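Long-range contact in 3-methylornithine synthase (Methanosarcina barkeri, PDB 3T7V), which isomerises L-lysine to (3R)-3-methyl-D-ornithine by a radical SAM mechanism, a step in the biosynthesis of pyrrolysine: residues T69-N81 with L177-G189. Numbering follows the deposited sequence.
Sequences TYCKNQCSFCYYN and LYRKLRVGQSFDG. With SF4 (iron/sulfur cluster), chain B; SAM (S-adenosylmethionine), chain C.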
loop_
_atom_site.group_PDB
_atom_site.type_symbol
_atom_site.label_atom_id
_atom_site.label_comp_id
_atom_site.label_asym_id
_atom_site.label_seq_id
_atom_site.Cartn_x
_atom_site.Cartn_y
_atom_site.Cartn_z
ATOM N N THR A 69 3.625 14.955 -8.041
ATOM C CA THR A 69 3.866 13.864 -8.982
ATOM C C THR A 69 5.143 14.045 -9.739
ATOM O O THR A 69 5.358 13.396 -10.750
ATOM C CB THR A 69 2.702 13.614 -9.915
ATOM O OG1 THR A 69 2.508 14.821 -10.657
ATOM C CG2 THR A 69 1.386 13.297 -9.117
ATOM N N TYR A 70 6.035 14.891 -9.227
ATOM C CA TYR A 70 7.393 14.943 -9.740
ATOM C C TYR A 70 8.275 13.872 -9.139
ATOM O O TYR A 70 8.247 13.652 -7.949
ATOM C CB TYR A 70 8.013 16.320 -9.421
ATOM C CG TYR A 70 7.410 17.408 -10.261
ATOM C CD1 TYR A 70 6.236 18.047 -9.847
ATOM C CD2 TYR A 70 7.992 17.768 -11.452
ATOM C CE1 TYR A 70 5.651 19.017 -10.638
ATOM C CE2 TYR A 70 7.374 18.779 -12.241
ATOM C CZ TYR A 70 6.213 19.370 -11.780
ATOM O OH TYR A 70 5.642 20.358 -12.584
ATOM N N CYS A 71 9.091 13.245 -9.976
ATOM C CA CYS A 71 10.031 12.210 -9.491
ATOM C C CYS A 71 11.334 12.277 -10.244
ATOM O O CYS A 71 11.321 12.380 -11.472
ATOM C CB CYS A 71 9.421 10.866 -9.632
ATOM S SG CYS A 71 10.427 9.645 -8.676
ATOM N N LYS A 72 12.429 12.118 -9.515
ATOM C CA LYS A 72 13.752 12.068 -10.133
ATOM C C LYS A 72 14.214 10.625 -10.481
ATOM O O LYS A 72 15.262 10.439 -11.086
ATOM C CB LYS A 72 14.768 12.808 -9.226
ATOM C CG LYS A 72 15.049 12.126 -7.889
ATOM C CD LYS A 72 15.667 13.253 -6.938
ATOM C CE LYS A 72 15.988 12.632 -5.571
ATOM N NZ LYS A 72 17.196 11.818 -5.715
ATOM N N ASN A 73 13.482 9.635 -10.014
ATOM C CA ASN A 73 13.881 8.208 -10.212
ATOM C C ASN A 73 13.308 7.662 -11.537
ATOM O O ASN A 73 12.462 8.310 -12.199
ATOM C CB ASN A 73 13.375 7.333 -9.050
ATOM C CG ASN A 73 14.246 7.387 -7.823
ATOM O OD1 ASN A 73 13.810 6.828 -6.738
ATOM N ND2 ASN A 73 15.449 7.888 -7.954
ATOM N N GLN A 74 13.784 6.484 -11.902
ATOM C CA GLN A 74 13.507 5.938 -13.249
ATOM C C GLN A 74 12.968 4.525 -13.163
ATOM O O GLN A 74 13.353 3.599 -13.911
ATOM C CB GLN A 74 14.672 6.118 -14.261
ATOM C CG GLN A 74 15.884 5.485 -13.783
ATOM C CD GLN A 74 17.024 5.723 -14.808
ATOM O OE1 GLN A 74 16.913 5.376 -16.002
ATOM N NE2 GLN A 74 17.984 6.481 -14.372
ATOM N N CYS A 75 12.069 4.286 -12.213
ATOM C CA CYS A 75 11.454 2.969 -12.125
ATOM C C CYS A 75 10.801 2.546 -13.433
ATOM O O CYS A 75 10.046 3.275 -14.046
ATOM C CB CYS A 75 10.445 2.931 -11.003
ATOM S SG CYS A 75 11.112 3.310 -9.369
ATOM N N SER A 76 11.072 1.288 -13.811
ATOM C CA SER A 76 10.624 0.845 -15.158
ATOM C C SER A 76 9.110 0.629 -15.263
ATOM O O SER A 76 8.557 0.591 -16.340
ATOM C CB SER A 76 11.400 -0.365 -15.589
ATOM O OG SER A 76 11.168 -1.360 -14.663
ATOM N N PHE A 77 8.489 0.448 -14.116
ATOM C CA PHE A 77 7.062 0.088 -14.018
ATOM C C PHE A 77 6.144 1.327 -13.824
ATOM O O PHE A 77 4.908 1.194 -13.934
ATOM C CB PHE A 77 6.818 -0.897 -12.822
ATOM C CG PHE A 77 7.363 -0.421 -11.525
ATOM C CD1 PHE A 77 6.587 0.396 -10.669
ATOM C CD2 PHE A 77 8.668 -0.757 -11.146
ATOM C CE1 PHE A 77 7.150 0.860 -9.482
ATOM C CE2 PHE A 77 9.187 -0.393 -9.910
ATOM C CZ PHE A 77 8.431 0.480 -9.088
ATOM N N CYS A 78 6.738 2.487 -13.417
ATOM C CA CYS A 78 5.904 3.531 -12.883
ATOM C C CYS A 78 5.654 4.643 -13.886
ATOM O O CYS A 78 6.580 5.136 -14.528
ATOM C CB CYS A 78 6.663 4.142 -11.688
ATOM S SG CYS A 78 5.684 5.430 -10.868
ATOM N N TYR A 79 4.391 5.030 -14.014
ATOM C CA TYR A 79 4.036 6.117 -14.965
ATOM C C TYR A 79 4.810 7.405 -14.644
ATOM O O TYR A 79 5.030 8.223 -15.561
ATOM C CB TYR A 79 2.551 6.392 -14.781
ATOM C CG TYR A 79 1.961 7.393 -15.765
ATOM C CD1 TYR A 79 1.842 7.048 -17.148
ATOM C CD2 TYR A 79 1.605 8.637 -15.335
ATOM C CE1 TYR A 79 1.284 7.982 -18.041
ATOM C CE2 TYR A 79 1.012 9.540 -16.214
ATOM C CZ TYR A 79 0.870 9.187 -17.545
ATOM O OH TYR A 79 0.306 10.114 -18.407
ATOM N N TYR A 80 5.166 7.639 -13.377
ATOM C CA TYR A 80 5.713 8.913 -12.987
ATOM C C TYR A 80 7.235 8.915 -13.042
ATOM O O TYR A 80 7.860 9.896 -12.691
ATOM C CB TYR A 80 5.183 9.259 -11.558
ATOM C CG TYR A 80 3.697 9.369 -11.561
ATOM C CD1 TYR A 80 2.894 8.286 -11.219
ATOM C CD2 TYR A 80 3.082 10.543 -11.891
ATOM C CE1 TYR A 80 1.513 8.343 -11.262
ATOM C CE2 TYR A 80 1.664 10.607 -11.938
ATOM C CZ TYR A 80 0.909 9.462 -11.612
ATOM O OH TYR A 80 -0.466 9.657 -11.697
ATOM N N ASN A 81 7.853 7.857 -13.600
ATOM C CA ASN A 81 9.322 7.885 -13.743
ATOM C C ASN A 81 9.789 9.109 -14.515
ATOM O O ASN A 81 9.056 9.583 -15.394
ATOM C CB ASN A 81 9.867 6.563 -14.165
ATOM C CG ASN A 81 9.929 6.497 -15.595
ATOM O OD1 ASN A 81 10.958 6.951 -16.191
ATOM N ND2 ASN A 81 8.907 5.971 -16.186
ATOM N N LEU A 177 15.338 -9.467 -10.138
ATOM C CA LEU A 177 14.236 -8.666 -10.605
ATOM C C LEU A 177 14.268 -7.226 -10.096
ATOM O O LEU A 177 13.916 -6.291 -10.838
ATOM C CB LEU A 177 12.971 -9.385 -10.181
ATOM C CG LEU A 177 11.667 -8.751 -10.567
ATOM C CD1 LEU A 177 11.487 -8.519 -12.109
ATOM C CD2 LEU A 177 10.462 -9.546 -9.996
ATOM N N TYR A 178 14.657 -7.037 -8.846
ATOM C CA TYR A 178 14.643 -5.679 -8.268
ATOM C C TYR A 178 15.472 -4.726 -9.152
ATOM O O TYR A 178 14.988 -3.595 -9.423
ATOM C CB TYR A 178 15.245 -5.752 -6.868
ATOM C CG TYR A 178 15.284 -4.386 -6.177
ATOM C CD1 TYR A 178 16.398 -3.572 -6.300
ATOM C CD2 TYR A 178 14.220 -3.984 -5.375
ATOM C CE1 TYR A 178 16.480 -2.327 -5.626
ATOM C CE2 TYR A 178 14.261 -2.782 -4.693
ATOM C CZ TYR A 178 15.390 -1.942 -4.864
ATOM O OH TYR A 178 15.444 -0.761 -4.063
ATOM N N ARG A 179 16.659 -5.125 -9.593
ATOM C CA ARG A 179 17.450 -4.177 -10.366
ATOM C C ARG A 179 16.831 -3.798 -11.730
ATOM O O ARG A 179 17.209 -2.743 -12.274
ATOM C CB ARG A 179 18.839 -4.820 -10.655
ATOM C CG ARG A 179 18.764 -6.097 -11.468
ATOM C CD ARG A 179 20.124 -6.864 -11.403
ATOM N NE ARG A 179 21.201 -6.051 -12.007
ATOM C CZ ARG A 179 21.440 -5.997 -13.339
ATOM N NH1 ARG A 179 20.641 -6.648 -14.202
ATOM N NH2 ARG A 179 22.473 -5.288 -13.838
ATOM N N LYS A 180 15.877 -4.606 -12.260
ATOM C CA LYS A 180 15.170 -4.246 -13.492
ATOM C C LYS A 180 13.987 -3.347 -13.268
ATOM O O LYS A 180 13.465 -2.763 -14.233
ATOM C CB LYS A 180 14.574 -5.556 -14.177
ATOM C CG LYS A 180 15.635 -6.605 -14.489
ATOM C CD LYS A 180 14.973 -7.849 -15.216
ATOM C CE LYS A 180 15.811 -9.061 -15.332
ATOM N NZ LYS A 180 14.878 -9.760 -16.251
ATOM N N LEU A 181 13.528 -3.301 -12.009
ATOM C CA LEU A 181 12.334 -2.533 -11.618
ATOM C C LEU A 181 12.719 -1.181 -11.021
ATOM O O LEU A 181 12.448 -0.132 -11.623
ATOM C CB LEU A 181 11.472 -3.343 -10.612
ATOM C CG LEU A 181 10.894 -4.654 -11.178
ATOM C CD1 LEU A 181 10.089 -5.385 -10.085
ATOM C CD2 LEU A 181 10.137 -4.425 -12.487
ATOM N N ARG A 182 13.344 -1.204 -9.862
ATOM C CA ARG A 182 13.795 0.044 -9.191
ATOM C C ARG A 182 15.180 0.386 -9.696
ATOM O O ARG A 182 16.191 0.295 -8.960
ATOM C CB ARG A 182 13.725 -0.067 -7.660
ATOM C CG ARG A 182 12.234 0.105 -7.241
ATOM C CD ARG A 182 12.115 0.343 -5.727
ATOM N NE ARG A 182 10.739 0.740 -5.384
ATOM C CZ ARG A 182 10.270 1.978 -5.576
ATOM N NH1 ARG A 182 11.077 2.996 -5.815
ATOM N NH2 ARG A 182 9.003 2.247 -5.346
ATOM N N VAL A 183 15.211 0.820 -10.948
ATOM C CA VAL A 183 16.497 1.017 -11.673
ATOM C C VAL A 183 17.349 2.045 -10.954
ATOM O O VAL A 183 16.922 3.179 -10.670
ATOM C CB VAL A 183 16.191 1.481 -13.116
ATOM C CG1 VAL A 183 17.519 1.745 -13.804
ATOM C CG2 VAL A 183 15.413 0.386 -13.814
ATOM N N GLY A 184 18.585 1.636 -10.676
ATOM C CA GLY A 184 19.570 2.581 -10.106
ATOM C C GLY A 184 19.442 2.790 -8.592
ATOM O O GLY A 184 20.188 3.597 -7.998
ATOM N N GLN A 185 18.475 2.096 -7.959
ATOM C CA GLN A 185 18.267 2.278 -6.543
ATOM C C GLN A 185 18.910 1.129 -5.764
ATOM O O GLN A 185 18.882 -0.006 -6.247
ATOM C CB GLN A 185 16.738 2.293 -6.253
ATOM C CG GLN A 185 16.187 3.572 -6.848
ATOM C CD GLN A 185 14.702 3.432 -7.015
ATOM O OE1 GLN A 185 14.002 3.102 -6.056
ATOM N NE2 GLN A 185 14.225 3.601 -8.268
ATOM N N SER A 186 19.506 1.454 -4.603
ATOM C CA SER A 186 20.079 0.431 -3.732
ATOM C C SER A 186 18.947 -0.520 -3.260
ATOM O O SER A 186 17.870 -0.073 -2.837
ATOM C CB SER A 186 20.609 1.274 -2.468
ATOM O OG SER A 186 21.092 0.366 -1.579
ATOM N N PHE A 187 19.276 -1.800 -3.171
ATOM C CA PHE A 187 18.367 -2.735 -2.573
ATOM C C PHE A 187 18.413 -2.528 -1.040
ATOM O O PHE A 187 17.345 -2.364 -0.375
ATOM C CB PHE A 187 18.828 -4.133 -2.937
ATOM C CG PHE A 187 17.868 -5.204 -2.441
ATOM C CD1 PHE A 187 16.875 -5.668 -3.300
ATOM C CD2 PHE A 187 17.980 -5.710 -1.146
ATOM C CE1 PHE A 187 15.952 -6.645 -2.864
ATOM C CE2 PHE A 187 17.110 -6.724 -0.717
ATOM C CZ PHE A 187 16.091 -7.182 -1.570
ATOM N N ASP A 188 19.597 -2.492 -0.450
ATOM C CA ASP A 188 19.684 -2.413 1.007
ATOM C C ASP A 188 19.299 -1.022 1.497
ATOM O O ASP A 188 18.916 -0.864 2.671
ATOM C CB ASP A 188 21.094 -2.790 1.466
ATOM C CG ASP A 188 21.366 -4.281 1.356
ATOM O OD1 ASP A 188 20.402 -5.087 1.264
ATOM O OD2 ASP A 188 22.571 -4.656 1.382
ATOM N N GLY A 189 19.383 -0.008 0.639
ATOM C CA GLY A 189 19.038 1.372 1.074
ATOM C C GLY A 189 17.611 1.383 1.627
ATOM O O GLY A 189 17.314 2.073 2.597
HETATM FE FE1 SF4 B . 8.120 6.131 -6.599
HETATM FE FE2 SF4 B . 9.294 7.659 -8.617
HETATM FE FE3 SF4 B . 7.321 6.000 -9.313
HETATM FE FE4 SF4 B . 9.679 5.008 -8.648
HETATM S S1 SF4 B . 9.296 6.355 -10.425
HETATM S S2 SF4 B . 7.661 4.270 -7.912
HETATM S S3 SF4 B . 10.409 6.390 -7.036
HETATM S S4 SF4 B . 7.103 7.789 -7.992
HETATM N N SAM C . 7.960 7.506 -4.910
HETATM C CA SAM C . 7.855 6.815 -3.711
HETATM C C SAM C . 8.270 5.401 -3.771
HETATM O O SAM C . 8.590 4.890 -4.864
HETATM O OXT SAM C . 8.397 4.786 -2.654
HETATM C CB SAM C . 6.569 6.501 -3.395
HETATM C CG SAM C . 5.593 6.045 -4.402
HETATM S SD SAM C . 4.792 4.451 -3.939
HETATM C CE SAM C . 3.107 4.963 -3.746
HETATM C "C5'" SAM C . 4.720 3.634 -5.519
HETATM C "C4'" SAM C . 4.665 2.302 -5.406
HETATM O "O4'" SAM C . 3.313 2.359 -6.188
HETATM C "C3'" SAM C . 5.658 1.591 -5.929
HETATM O "O3'" SAM C . 6.162 1.222 -4.638
HETATM C "C2'" SAM C . 4.704 0.475 -6.377
HETATM O "O2'" SAM C . 4.584 -0.622 -5.413
HETATM C "C1'" SAM C . 3.320 1.040 -6.743
HETATM N N9 SAM C . 3.235 1.252 -8.235
HETATM C C8 SAM C . 3.867 2.165 -9.034
HETATM N N7 SAM C . 3.528 1.947 -10.296
HETATM C C5 SAM C . 2.653 0.886 -10.315
HETATM C C6 SAM C . 2.038 0.177 -11.359
HETATM N N6 SAM C . 2.208 0.494 -12.644
HETATM N N1 SAM C . 1.190 -0.813 -11.045
HETATM C C2 SAM C . 0.986 -1.194 -9.749
HETATM N N3 SAM C . 1.652 -0.608 -8.724
HETATM C C4 SAM C . 2.467 0.451 -9.028
HETATM O O HOH W 1 15.953 5.458 -10.296
#
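One face of the Arg182 guanidinium is met by Phe77, whose CZ stands 4.0 Å above its plane; ring and guanidinium are turned steeply, 75° apart, so the phenyl rim, not its face, does the touching. The edges of both groups serve the cofactor: SAM C8 lies in the plane of the Phe77 ring, and SAM O3' in that of the guanidinium. One face of the phenyl carries Cys75 CB, while Leu181 CB packs against ring atom CE2 at 3.8 Å. The Gln185 and Asn73 amides stack nearly parallel. With its chain extended beyond CG (chi2 161°), Gln185 sends NE2 to Cys75 SG at 3.3 Å, a nearly straight bond lying in the amide plane, and its OE1 takes Arg182 NH1 at 2.9 Å on a lone pair. A water accepts from both Gln74 N and Gln185 NE2. Ser76 N bonds Leu181 O at 2.9 Å and Ser76 OG bonds Lys180 O at 2.7 Å, so the successive carbonyls of Lys180 and Leu181 hold the cysteine loop. Were Gln185 an alanine, the cluster-bound sulfur of Cys75 would probably lose its N-H donor and Arg182 NH1 its OE1 acceptor, leaving the guanidinium held from fewer sides. This is the CxxxCxxC loop of the radical SAM family: Cys71, Cys75 and Cys78 each bind one iron, and SAM N and O chelate the fourth. Arg182 NH2 grips SAM O at 2.7 Å and also pairs with Glu171, so its positive charge probably offsets both the SAM carboxylate and Glu171. The Gln185 bond to a cluster-bound sulfur is likely to draw off some of its negative charge and may tune the cluster's potential.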